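Side-chain contacts in capsule biosynthesis protein capD (Bacillus anthracis, PDB 3G9K), which cleaves the poly-gamma-D-glutamate capsule of the anthrax bacillus and transfers it by a new amide bond onto meso-diaminopimelic acid of the peptidoglycan: residues A[36-41]-A[45-50]; A[76-81]-A[113-118]; A[179-184]-A[196-201]. All coordinates share one frame; numbering follows the deposited sequence.

Contact 1: residues A[36-41]-A[45-50]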
# COMPACT_ATOMS: atom_id res chain seq x y z
N LYS A 36 10.00 -16.86 6.25
CA LYS A 36 9.74 -18.27 6.62
C LYS A 36 9.09 -19.10 5.49
O LYS A 36 9.56 -20.20 5.17
CB LYS A 36 8.98 -18.32 7.96
CG LYS A 36 8.80 -19.71 8.66
CD LYS A 36 8.27 -19.45 10.08
CE LYS A 36 7.87 -20.66 10.86
NZ LYS A 36 7.86 -20.30 12.35
N VAL A 37 8.05 -18.57 4.84
CA VAL A 37 7.43 -19.23 3.70
C VAL A 37 8.44 -19.45 2.57
O VAL A 37 8.47 -20.51 1.91
CB VAL A 37 6.21 -18.39 3.18
CG1 VAL A 37 5.70 -18.89 1.84
CG2 VAL A 37 5.10 -18.41 4.22
N LEU A 38 9.24 -18.43 2.31
CA LEU A 38 10.14 -18.46 1.17
C LEU A 38 11.30 -19.40 1.48
O LEU A 38 11.70 -20.15 0.63
CB LEU A 38 10.65 -17.05 0.84
CG LEU A 38 9.63 -16.09 0.19
CD1 LEU A 38 10.06 -14.61 0.28
CD2 LEU A 38 9.35 -16.47 -1.25
N LYS A 39 11.84 -19.34 2.69
CA LYS A 39 12.92 -20.23 3.13
C LYS A 39 12.54 -21.70 2.92
O LYS A 39 13.36 -22.52 2.51
CB LYS A 39 13.24 -19.98 4.60
CG LYS A 39 14.45 -20.79 5.15
CD LYS A 39 14.89 -20.31 6.54
CE LYS A 39 16.13 -21.08 7.06
NZ LYS A 39 17.44 -20.48 6.66
N ASN A 40 11.28 -22.03 3.19
CA ASN A 40 10.78 -23.38 3.07
C ASN A 40 10.30 -23.73 1.67
O ASN A 40 9.65 -24.75 1.44
CB ASN A 40 9.67 -23.59 4.09
CG ASN A 40 10.20 -23.54 5.50
OD1 ASN A 40 9.59 -22.94 6.39
ND2 ASN A 40 11.35 -24.16 5.72
N GLY A 41 10.65 -22.89 0.72
CA GLY A 41 10.42 -23.22 -0.66
C GLY A 41 9.19 -22.62 -1.30
O GLY A 41 8.95 -22.85 -2.48
N VAL A 45 3.69 -15.47 -4.29
CA VAL A 45 2.23 -15.36 -4.06
C VAL A 45 1.85 -15.97 -2.72
O VAL A 45 1.20 -15.32 -1.90
CB VAL A 45 1.41 -15.92 -5.23
CG1 VAL A 45 -0.12 -15.96 -4.95
CG2 VAL A 45 1.65 -15.07 -6.43
N ASP A 46 2.28 -17.19 -2.46
CA ASP A 46 2.03 -17.78 -1.13
C ASP A 46 2.52 -16.93 0.05
O ASP A 46 1.80 -16.74 1.06
CB ASP A 46 2.69 -19.14 -1.09
CG ASP A 46 1.95 -20.17 -1.93
OD1 ASP A 46 0.87 -19.87 -2.48
OD2 ASP A 46 2.46 -21.29 -2.02
N ALA A 47 3.75 -16.45 -0.03
CA ALA A 47 4.28 -15.53 0.96
C ALA A 47 3.45 -14.24 1.07
O ALA A 47 3.29 -13.71 2.15
CB ALA A 47 5.74 -15.18 0.66
N ALA A 48 2.96 -13.72 -0.05
CA ALA A 48 2.17 -12.48 -0.05
C ALA A 48 0.82 -12.67 0.70
O ALA A 48 0.35 -11.77 1.39
CB ALA A 48 1.90 -12.02 -1.51
N ILE A 49 0.24 -13.86 0.59
CA ILE A 49 -1.01 -14.15 1.28
C ILE A 49 -0.74 -14.23 2.76
O ILE A 49 -1.51 -13.67 3.60
CB ILE A 49 -1.64 -15.49 0.80
CG1 ILE A 49 -2.13 -15.33 -0.64
CG2 ILE A 49 -2.71 -15.95 1.77
CD1 ILE A 49 -2.47 -16.64 -1.42
N VAL A 50 0.33 -14.91 3.11
CA VAL A 50 0.75 -15.00 4.52
C VAL A 50 1.02 -13.60 5.11
O VAL A 50 0.52 -13.24 6.17
CB VAL A 50 2.00 -15.86 4.65
CG1 VAL A 50 2.57 -15.72 6.00
CG2 VAL A 50 1.66 -17.34 4.32

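Contact 2: residues A[76-81]-A[113-118]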
# COMPACT_ATOMS: atom_id res chain seq x y z
N LYS A 76 8.35 -14.15 -14.58
CA LYS A 76 9.08 -14.26 -15.86
C LYS A 76 8.16 -14.27 -17.08
O LYS A 76 8.52 -13.73 -18.11
CB LYS A 76 10.00 -15.50 -15.86
CG LYS A 76 11.43 -15.14 -15.52
CD LYS A 76 12.16 -16.20 -14.67
CE LYS A 76 13.47 -15.58 -14.14
NZ LYS A 76 14.31 -16.50 -13.30
N ASP A 77 6.98 -14.86 -16.95
CA ASP A 77 6.11 -15.15 -18.09
C ASP A 77 4.74 -14.44 -18.11
O ASP A 77 4.05 -14.42 -19.13
CB ASP A 77 5.87 -16.66 -18.14
CG ASP A 77 7.18 -17.46 -18.28
OD1 ASP A 77 7.84 -17.37 -19.34
OD2 ASP A 77 7.53 -18.17 -17.32
N LYS A 78 4.33 -13.87 -16.97
CA LYS A 78 2.98 -13.31 -16.85
C LYS A 78 3.01 -11.99 -16.05
O LYS A 78 3.88 -11.82 -15.20
CB LYS A 78 2.07 -14.34 -16.16
CG LYS A 78 0.58 -14.15 -16.45
CD LYS A 78 -0.32 -15.11 -15.68
CE LYS A 78 -1.60 -15.44 -16.49
NZ LYS A 78 -2.69 -16.12 -15.68
N GLU A 79 2.07 -11.09 -16.36
CA GLU A 79 1.80 -9.88 -15.57
C GLU A 79 0.31 -9.82 -15.22
O GLU A 79 -0.54 -9.86 -16.10
CB GLU A 79 2.16 -8.60 -16.34
CG GLU A 79 3.55 -8.57 -16.92
CD GLU A 79 3.65 -9.25 -18.30
OE1 GLU A 79 2.69 -9.14 -19.10
OE2 GLU A 79 4.70 -9.88 -18.55
N THR A 80 -0.00 -9.66 -13.94
CA THR A 80 -1.39 -9.67 -13.47
C THR A 80 -1.59 -8.62 -12.40
O THR A 80 -0.69 -8.38 -11.58
CB THR A 80 -1.77 -11.02 -12.80
OG1 THR A 80 -1.31 -12.13 -13.58
CG2 THR A 80 -3.28 -11.11 -12.63
N PHE A 81 -2.76 -8.01 -12.40
CA PHE A 81 -3.17 -7.13 -11.32
C PHE A 81 -4.49 -7.64 -10.73
O PHE A 81 -5.46 -7.80 -11.45
CB PHE A 81 -3.35 -5.68 -11.77
CG PHE A 81 -3.65 -4.77 -10.62
CD1 PHE A 81 -2.62 -4.29 -9.83
CD2 PHE A 81 -4.94 -4.46 -10.27
CE1 PHE A 81 -2.89 -3.49 -8.72
CE2 PHE A 81 -5.20 -3.66 -9.16
CZ PHE A 81 -4.16 -3.18 -8.40
N ASP A 113 -6.20 -19.39 -5.37
CA ASP A 113 -6.74 -20.43 -6.25
C ASP A 113 -6.21 -20.31 -7.67
O ASP A 113 -6.19 -21.30 -8.42
CB ASP A 113 -8.25 -20.35 -6.29
CG ASP A 113 -8.89 -20.78 -4.99
OD1 ASP A 113 -8.19 -21.22 -4.04
OD2 ASP A 113 -10.11 -20.67 -4.91
N ASN A 114 -5.79 -19.12 -8.06
CA ASN A 114 -5.39 -18.91 -9.43
C ASN A 114 -3.89 -18.71 -9.62
O ASN A 114 -3.37 -18.95 -10.73
CB ASN A 114 -6.18 -17.75 -10.04
CG ASN A 114 -7.66 -18.06 -10.16
OD1 ASN A 114 -8.08 -18.84 -11.03
ND2 ASN A 114 -8.46 -17.50 -9.26
N TYR A 115 -3.17 -18.31 -8.56
CA TYR A 115 -1.72 -18.03 -8.63
C TYR A 115 -0.90 -18.64 -7.49
O TYR A 115 0.33 -18.57 -7.49
CB TYR A 115 -1.48 -16.51 -8.72
CG TYR A 115 -2.33 -15.83 -9.78
CD1 TYR A 115 -1.93 -15.81 -11.13
CD2 TYR A 115 -3.53 -15.23 -9.44
CE1 TYR A 115 -2.73 -15.18 -12.10
CE2 TYR A 115 -4.33 -14.61 -10.39
CZ TYR A 115 -3.93 -14.59 -11.72
OH TYR A 115 -4.74 -13.97 -12.63
N GLY A 116 -1.55 -19.24 -6.50
CA GLY A 116 -0.85 -19.85 -5.41
C GLY A 116 -0.49 -21.31 -5.54
O GLY A 116 -0.75 -21.96 -6.52
N SER A 117 0.14 -21.82 -4.50
CA SER A 117 0.68 -23.18 -4.58
C SER A 117 0.30 -24.04 -3.39
O SER A 117 -0.29 -25.12 -3.56
CB SER A 117 2.21 -23.13 -4.70
OG SER A 117 2.56 -22.78 -6.01
N LEU A 118 0.62 -23.58 -2.20
CA LEU A 118 0.31 -24.33 -1.00
C LEU A 118 -1.20 -24.18 -0.70
O LEU A 118 -1.85 -23.25 -1.18
CB LEU A 118 1.16 -23.81 0.16
CG LEU A 118 2.68 -24.08 0.07
CD1 LEU A 118 3.52 -23.22 1.04
CD2 LEU A 118 2.92 -25.56 0.35

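Contact 3: residues A[179-184]-A[196-201]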
# COMPACT_ATOMS: atom_id res chain seq x y z
N ALA A 179 -9.16 -14.24 16.05
CA ALA A 179 -8.75 -15.64 15.86
C ALA A 179 -9.93 -16.51 15.46
O ALA A 179 -9.84 -17.24 14.51
CB ALA A 179 -8.04 -16.18 17.08
N ARG A 180 -11.05 -16.38 16.15
CA ARG A 180 -12.26 -17.10 15.80
C ARG A 180 -12.65 -16.86 14.36
O ARG A 180 -12.91 -17.83 13.62
CB ARG A 180 -13.41 -16.70 16.72
CG ARG A 180 -14.66 -17.56 16.55
CD ARG A 180 -15.71 -17.18 17.61
NE ARG A 180 -15.11 -17.19 18.94
CZ ARG A 180 -14.94 -16.13 19.74
NH1 ARG A 180 -15.34 -14.91 19.39
NH2 ARG A 180 -14.36 -16.29 20.92
N THR A 181 -12.70 -15.59 13.93
CA THR A 181 -13.06 -15.27 12.56
C THR A 181 -12.09 -15.89 11.59
O THR A 181 -12.50 -16.49 10.58
CB THR A 181 -13.17 -13.73 12.34
OG1 THR A 181 -14.14 -13.19 13.26
CG2 THR A 181 -13.57 -13.34 10.83
N LEU A 182 -10.80 -15.71 11.85
CA LEU A 182 -9.77 -16.25 10.95
C LEU A 182 -9.85 -17.81 10.90
O LEU A 182 -9.70 -18.40 9.84
CB LEU A 182 -8.38 -15.77 11.39
CG LEU A 182 -8.07 -14.28 11.29
CD1 LEU A 182 -6.67 -13.97 11.75
CD2 LEU A 182 -8.25 -13.73 9.82
N LYS A 183 -10.09 -18.45 12.03
CA LYS A 183 -10.26 -19.91 12.03
C LYS A 183 -11.48 -20.33 11.21
O LYS A 183 -11.43 -21.34 10.51
CB LYS A 183 -10.32 -20.43 13.47
CG LYS A 183 -8.95 -20.42 14.12
CD LYS A 183 -9.01 -20.61 15.64
CE LYS A 183 -7.74 -21.17 16.16
NZ LYS A 183 -7.92 -21.70 17.56
N LYS A 184 -12.55 -19.52 11.22
CA LYS A 184 -13.75 -19.82 10.41
C LYS A 184 -13.45 -19.73 8.93
O LYS A 184 -13.88 -20.56 8.14
CB LYS A 184 -14.91 -18.87 10.75
CG LYS A 184 -16.31 -19.43 10.37
CD LYS A 184 -17.40 -18.55 10.96
CE LYS A 184 -18.79 -19.17 10.92
NZ LYS A 184 -19.38 -19.36 9.60
N GLY A 196 -22.99 -16.62 6.57
CA GLY A 196 -23.01 -17.09 7.93
C GLY A 196 -22.95 -16.01 8.97
O GLY A 196 -23.29 -14.86 8.72
N GLY A 197 -22.55 -16.41 10.18
CA GLY A 197 -22.49 -15.50 11.29
C GLY A 197 -21.62 -14.26 11.09
O GLY A 197 -21.98 -13.17 11.56
N VAL A 198 -20.49 -14.39 10.39
CA VAL A 198 -19.62 -13.27 10.23
C VAL A 198 -20.32 -12.24 9.36
O VAL A 198 -20.30 -11.06 9.69
CB VAL A 198 -18.26 -13.62 9.61
CG1 VAL A 198 -17.46 -12.31 9.27
CG2 VAL A 198 -17.46 -14.48 10.59
N ALA A 199 -20.90 -12.72 8.26
CA ALA A 199 -21.69 -11.89 7.36
C ALA A 199 -22.84 -11.23 8.08
O ALA A 199 -23.10 -10.03 7.89
CB ALA A 199 -22.20 -12.69 6.17
N ARG A 200 -23.48 -11.97 8.99
CA ARG A 200 -24.51 -11.37 9.80
C ARG A 200 -23.95 -10.23 10.68
O ARG A 200 -24.59 -9.18 10.78
CB ARG A 200 -25.25 -12.43 10.64
CG ARG A 200 -26.21 -13.29 9.81
CD ARG A 200 -27.11 -14.16 10.66
NE ARG A 200 -26.40 -15.19 11.43
CZ ARG A 200 -26.00 -16.37 10.96
NH1 ARG A 200 -26.20 -16.71 9.68
NH2 ARG A 200 -25.39 -17.23 11.77
N ALA A 201 -22.79 -10.45 11.31
CA ALA A 201 -22.13 -9.42 12.13
C ALA A 201 -21.81 -8.15 11.33
O ALA A 201 -22.05 -7.03 11.82
CB ALA A 201 -20.84 -9.95 12.77
O HOH W 1 -19.47 -16.68 8.79
O HOH W 2 -22.19 -19.38 10.56

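Contact 1: residues A[36-41]-A[45-50]
V37, near the end of helix 28-39, packs onto A47 and V50 of helix 44-58: an alpha-alpha hairpin, two consecutive helices joined by a tight turn, in the larger chain of this gamma-glutamyltransferase, an Ntn-hydrolase family. The two methyls of V37 do different work. CG1, held anti to the backbone N (chi1 169°), reaches the helix backbone itself and lies 3.6 Å from A47 N. CG2 turns the other way along the partner helix and meets V50 CG2 at 3.6 Å, the two valine side chains lying alongside and pointing opposite ways. A47 is small enough to let the helices come close, with V37 CA and A47 CA 5.6 Å apart; its CB is touched by V37 CG1 and, at 4.0 Å, by the branch carbon CG of L38. I6 of the other chain of capD also packs on L38 and A47. D46 only brushes the contact, its CB 4.2 Å from V37 CG1. The first helix closes in a Schellman motif with G41, at positive phi, as the C-prime residue: G41 N bonds to L38 O at 2.9 Å, and G42 N turns back to V37 O.

Contact 2: residues A[76-81]-A[113-118]
Y115 reaches across to T80 and K78 from the last turn of helix 104-115, and it carries the whole contact for its segment. D113 and N114 come before it in the helix; N114 spends its ND2 on the carbonyl of Y110, one turn back. At Y115 the ring swings toward the strand, with CG beside the backbone N (chi1 -49°), and its hydroxyl end advances on T80 from the opposite direction. The methyl CG2 of T80 sits 3.2 Å from Y115 OH and 3.7 Å from Y115 CZ, an oblique approach to the ring. T80 OG1 is 4.0 Å from Y115 OH and nearer to Y115 CE1, at 3.7 Å. K78 comes in at roughly a right angle to the tyrosine, and its NZ ends near the ring plane, at the edge, 3.7 Å from Y115 CE1; that position is not one for a cation-pi interaction. V220, on the neighbouring strand 219-228, also touches both T80 and Y115. Beyond the tyrosine the chain runs on through G116 to S117 and L118, away from strand 79-83. The strands 68-74 and 79-83 form an antiparallel hairpin in which T80 pairs with I73. The end of helix 104-115 meets this sheet through Y115, which bears on T80 and V220, consistent with the layered alpha-beta architecture of Ntn hydrolases.

Contact 3: residues A[179-184]-A[196-201]
K184 NZ is gripped by two waters and a carboxylate, and through the waters it reaches the first turn of helix 196-206. Water 1 accepts from NZ at 2.8 Å and from V198 N at 3.0 Å. Water 2 does the same one residue earlier, 3.0 Å from K184 NZ and 3.0 Å from G197 N. Thus two successive amide N-H groups near the start of the helix are linked to the ammonium by bridging water. E188, one turn further along helix 176-188, completes the grip with a salt bridge; its negative charge probably offsets the cost of placing an ammonium near the positive end of a helix dipole.

The lysine gets there by running nearly straight from its backbone, CG anti to N (chi1 -158°), and bending only at chi4 (-67°). On the way its CD passes V198 CG2 at 4.1 Å, the lysine and valine side chains running antiparallel where they meet. The same valine methyl also meets T181 CG2 at 4.1 Å, so a single methyl takes both apolar contacts. T181 OG1 is occupied elsewhere, bonded to the carbonyl of A31 in the other chain of capD. G196, at positive phi, lies close beside the K184 ammonium.

The axes of segments 179-184 and 196-201 come no closer than 10.9 Å, at an angle of 130° between their N-to-C directions, a wide separation that matches the thin apolar layer and the water. This is water-mediated helix-helix packing, with the short helix 191-194 in the connection between the two helices, in the larger chain of this gamma-glutamyltransferase, of the Ntn-hydrolase clan.

Contacts 1 and 2 form one continuous region, their centres 14 Å apart. They are joined by D46, whose OD1 lies 2.9 Å from S117 N and OD2 2.9 Å from L118 N, both probable hydrogen bonds; V45 CB also rests 3.6 Å from Y115 O. Helix 44-58 is thus tied to the exit of helix 104-115. Contact 3 stands apart, with nearest atoms about 9 Å from contact 1 and about 13 Å from contact 2. It is nonetheless connected indirectly, since L182 packs on Y53 and V57, farther along helix 44-58. All three follow in series along the chain. The other chain of capD touches residues of each contact's segments.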